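Local coordinates for protein 2',5'-phosphodiesterase 12 (Homo sapiens, PDB 4Z0V) that is a phosphodiesterase with a magnesium-bearing domain of the endonuclease/exonuclease/phosphatase family joined to a smaller N-terminal domain, at residues K221-F232 with S264-K275. Numbering follows the deposited sequence.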
# COMPACT_ATOMS: atom_id res chain seq x y z
N LYS A 221 -1.68 -15.41 9.28
CA LYS A 221 -2.51 -16.04 8.27
C LYS A 221 -1.72 -16.48 7.05
O LYS A 221 -2.22 -17.31 6.31
CB LYS A 221 -3.65 -15.10 7.84
CG LYS A 221 -4.65 -14.91 8.97
CD LYS A 221 -5.65 -13.82 8.69
CE LYS A 221 -6.91 -14.37 8.10
NZ LYS A 221 -7.99 -13.36 8.10
N PHE A 222 -0.54 -15.89 6.79
CA PHE A 222 0.23 -16.19 5.57
C PHE A 222 1.73 -16.22 5.75
O PHE A 222 2.28 -15.47 6.55
CB PHE A 222 -0.05 -15.11 4.49
CG PHE A 222 -1.46 -15.10 3.97
CD1 PHE A 222 -1.93 -16.14 3.17
CD2 PHE A 222 -2.35 -14.08 4.33
CE1 PHE A 222 -3.24 -16.13 2.68
CE2 PHE A 222 -3.67 -14.08 3.85
CZ PHE A 222 -4.11 -15.11 3.04
N SER A 223 2.39 -17.01 4.90
CA SER A 223 3.85 -17.04 4.76
C SER A 223 4.16 -16.72 3.30
O SER A 223 3.40 -17.13 2.40
CB SER A 223 4.43 -18.41 5.12
OG SER A 223 4.35 -18.62 6.53
N LEU A 224 5.30 -16.08 3.05
CA LEU A 224 5.69 -15.79 1.67
C LEU A 224 6.42 -17.00 1.08
O LEU A 224 7.37 -17.49 1.69
CB LEU A 224 6.59 -14.55 1.68
CG LEU A 224 7.18 -14.12 0.34
CD1 LEU A 224 6.09 -13.60 -0.61
CD2 LEU A 224 8.22 -12.99 0.57
N LEU A 225 5.94 -17.52 -0.05
CA LEU A 225 6.60 -18.65 -0.72
C LEU A 225 7.66 -18.16 -1.70
O LEU A 225 8.80 -18.66 -1.69
CB LEU A 225 5.60 -19.55 -1.47
CG LEU A 225 4.63 -20.32 -0.57
CD1 LEU A 225 3.77 -21.29 -1.41
CD2 LEU A 225 5.40 -21.10 0.55
N SER A 226 7.25 -17.29 -2.62
CA SER A 226 8.15 -16.84 -3.68
C SER A 226 7.74 -15.49 -4.24
O SER A 226 6.63 -15.02 -3.98
CB SER A 226 8.16 -17.88 -4.80
OG SER A 226 6.85 -18.04 -5.31
N GLN A 227 8.66 -14.85 -4.99
CA GLN A 227 8.40 -13.52 -5.55
C GLN A 227 8.70 -13.55 -7.04
O GLN A 227 9.62 -14.25 -7.49
CB GLN A 227 9.22 -12.44 -4.85
CG GLN A 227 8.93 -12.33 -3.34
CD GLN A 227 9.91 -11.41 -2.69
OE1 GLN A 227 10.90 -11.85 -2.10
NE2 GLN A 227 9.67 -10.10 -2.81
N HIS A 228 7.89 -12.82 -7.82
CA HIS A 228 8.02 -12.88 -9.28
C HIS A 228 7.84 -11.48 -9.89
O HIS A 228 7.05 -11.27 -10.82
CB HIS A 228 6.98 -13.88 -9.82
CG HIS A 228 7.01 -15.21 -9.11
ND1 HIS A 228 7.85 -16.23 -9.53
CD2 HIS A 228 6.34 -15.62 -8.00
CE1 HIS A 228 7.65 -17.23 -8.68
NE2 HIS A 228 6.77 -16.90 -7.74
N ASP A 229 8.54 -10.51 -9.34
CA ASP A 229 8.40 -9.13 -9.81
C ASP A 229 9.00 -8.93 -11.20
O ASP A 229 10.01 -9.54 -11.56
CB ASP A 229 9.09 -8.15 -8.87
CG ASP A 229 8.66 -8.18 -7.42
OD1 ASP A 229 7.62 -8.86 -7.09
OD2 ASP A 229 9.30 -7.52 -6.62
N ILE A 230 8.39 -8.03 -11.97
CA ILE A 230 8.93 -7.71 -13.29
C ILE A 230 8.83 -6.22 -13.57
O ILE A 230 8.01 -5.53 -12.97
CB ILE A 230 8.23 -8.48 -14.46
CG1 ILE A 230 6.69 -8.21 -14.49
CG2 ILE A 230 8.55 -10.00 -14.46
CD1 ILE A 230 5.96 -8.57 -15.88
N SER A 231 9.64 -5.75 -14.54
CA SER A 231 9.46 -4.48 -15.20
C SER A 231 8.70 -4.83 -16.48
O SER A 231 9.11 -5.79 -17.14
CB SER A 231 10.80 -3.82 -15.52
OG SER A 231 11.39 -3.36 -14.30
N PHE A 232 7.59 -4.15 -16.81
CA PHE A 232 6.85 -4.51 -18.03
C PHE A 232 7.72 -4.41 -19.29
O PHE A 232 7.63 -5.29 -20.13
CB PHE A 232 5.58 -3.66 -18.24
CG PHE A 232 4.54 -3.79 -17.14
CD1 PHE A 232 3.91 -5.01 -16.89
CD2 PHE A 232 4.19 -2.69 -16.37
CE1 PHE A 232 2.97 -5.12 -15.86
CE2 PHE A 232 3.25 -2.81 -15.34
CZ PHE A 232 2.64 -4.01 -15.11
N SER A 264 7.31 1.44 -15.44
CA SER A 264 6.28 0.75 -14.64
C SER A 264 6.67 -0.71 -14.33
O SER A 264 7.21 -1.45 -15.18
CB SER A 264 4.92 0.80 -15.33
OG SER A 264 4.73 2.02 -16.04
N VAL A 265 6.40 -1.10 -13.08
CA VAL A 265 6.73 -2.40 -12.53
C VAL A 265 5.47 -3.10 -12.01
O VAL A 265 4.41 -2.48 -11.76
CB VAL A 265 7.83 -2.29 -11.42
CG1 VAL A 265 9.17 -1.78 -11.99
CG2 VAL A 265 7.36 -1.40 -10.26
N LEU A 266 5.60 -4.41 -11.88
CA LEU A 266 4.59 -5.32 -11.36
C LEU A 266 5.20 -6.14 -10.25
O LEU A 266 6.21 -6.81 -10.45
CB LEU A 266 4.10 -6.26 -12.48
CG LEU A 266 3.05 -7.31 -12.02
CD1 LEU A 266 1.74 -6.64 -11.57
CD2 LEU A 266 2.79 -8.31 -13.14
N GLN A 267 4.61 -6.08 -9.09
CA GLN A 267 5.09 -6.86 -7.95
C GLN A 267 4.20 -8.08 -7.81
O GLN A 267 2.97 -7.97 -7.89
CB GLN A 267 5.04 -5.95 -6.71
CG GLN A 267 5.41 -6.61 -5.39
CD GLN A 267 5.42 -5.56 -4.29
OE1 GLN A 267 4.40 -4.89 -4.03
NE2 GLN A 267 6.58 -5.37 -3.69
N VAL A 268 4.80 -9.26 -7.68
CA VAL A 268 4.02 -10.47 -7.57
C VAL A 268 4.60 -11.27 -6.42
O VAL A 268 5.80 -11.58 -6.41
CB VAL A 268 3.96 -11.31 -8.87
CG1 VAL A 268 3.18 -12.60 -8.65
CG2 VAL A 268 3.36 -10.53 -10.05
N SER A 269 3.72 -11.66 -5.51
CA SER A 269 4.11 -12.46 -4.34
C SER A 269 3.16 -13.63 -4.18
O SER A 269 1.95 -13.43 -4.15
CB SER A 269 4.07 -11.59 -3.08
OG SER A 269 4.72 -10.34 -3.29
N VAL A 270 3.70 -14.84 -4.03
CA VAL A 270 2.84 -16.01 -3.82
C VAL A 270 2.87 -16.32 -2.33
O VAL A 270 3.94 -16.54 -1.78
CB VAL A 270 3.28 -17.21 -4.68
CG1 VAL A 270 2.49 -18.47 -4.29
CG2 VAL A 270 3.09 -16.89 -6.18
N LEU A 271 1.68 -16.35 -1.70
CA LEU A 271 1.53 -16.58 -0.27
C LEU A 271 0.93 -17.92 0.01
O LEU A 271 0.11 -18.43 -0.77
CB LEU A 271 0.62 -15.50 0.37
CG LEU A 271 0.97 -14.03 0.11
CD1 LEU A 271 -0.05 -13.12 0.75
CD2 LEU A 271 2.39 -13.69 0.63
N GLN A 272 1.30 -18.49 1.15
CA GLN A 272 0.70 -19.75 1.57
C GLN A 272 -0.07 -19.53 2.84
O GLN A 272 0.43 -18.90 3.78
CB GLN A 272 1.80 -20.80 1.77
CG GLN A 272 1.40 -21.97 2.63
CD GLN A 272 0.55 -22.94 1.88
OE1 GLN A 272 0.98 -23.51 0.89
NE2 GLN A 272 -0.64 -23.20 2.41
N SER A 273 -1.30 -20.06 2.88
CA SER A 273 -2.14 -19.95 4.07
C SER A 273 -1.56 -20.78 5.15
O SER A 273 -1.14 -21.92 4.93
CB SER A 273 -3.57 -20.39 3.76
OG SER A 273 -4.40 -20.36 4.92
N THR A 274 -1.40 -20.17 6.33
CA THR A 274 -0.91 -20.93 7.46
C THR A 274 -2.16 -21.65 8.07
O THR A 274 -2.00 -22.54 8.87
CB THR A 274 -0.14 -20.04 8.47
OG1 THR A 274 -1.07 -19.16 9.08
CG2 THR A 274 1.02 -19.25 7.84
N LYS A 275 -3.41 -21.27 7.66
CA LYS A 275 -4.68 -21.83 8.20
C LYS A 275 -5.25 -23.01 7.40
O LYS A 275 -6.05 -23.77 7.93
CB LYS A 275 -5.76 -20.72 8.26
CG LYS A 275 -5.37 -19.51 9.13
CD LYS A 275 -5.14 -19.90 10.59
CE LYS A 275 -4.79 -18.72 11.45
NZ LYS A 275 -4.31 -19.17 12.78
O HOH W 1 -5.05 -17.89 5.66
O HOH W 2 7.24 -9.56 -4.40
O HOH W 3 8.78 -7.10 -4.10
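D229 stands at a break in the antiparallel pairing of two strands: its OD1 accepts the backbone N of V268 at 2.9 Å, approached on the anti side and 29° out of the carboxylate plane. With chi1 at -55°, the carboxylate is set beside D229's own backbone N and OD1 comes alongside Q267, so the side chain takes the place of a main-chain acceptor. A short, charged aspartate suits this break, since OD2 also forms a salt bridge with R206, and waters link its two oxygens to Q227, S269 and Q267. Main-chain pairs flank the break, H228 N to V268 O at 2.8 Å and I230 with L266 in both directions. Farther along, L225 and S226 both face V270, whose O takes a short bond from L225 N (2.8 Å) and a weak one from S226 N (3.5 Å). The small S226 shares a hydrogen bond of 2.7 Å between its OG and H228 NE2, holding the imidazole, whose CD2 lies against CG2 of the compact, beta-branched V270; Y317 also bonds S226 OG. Apolar side chains pack beside the paired backbones. The flat F222 ring takes L271 CD1 on one face, 4.0 Å from CG, while L266 CB packs obliquely on the F232 ring, 3.7 Å from CE1. L225 lays its branched end on Q272 CB. The arrangement is an antiparallel strand pair with a classic beta bulge, joined through a mostly helical connection, at the edge of one sheet of the DNase I-like fold.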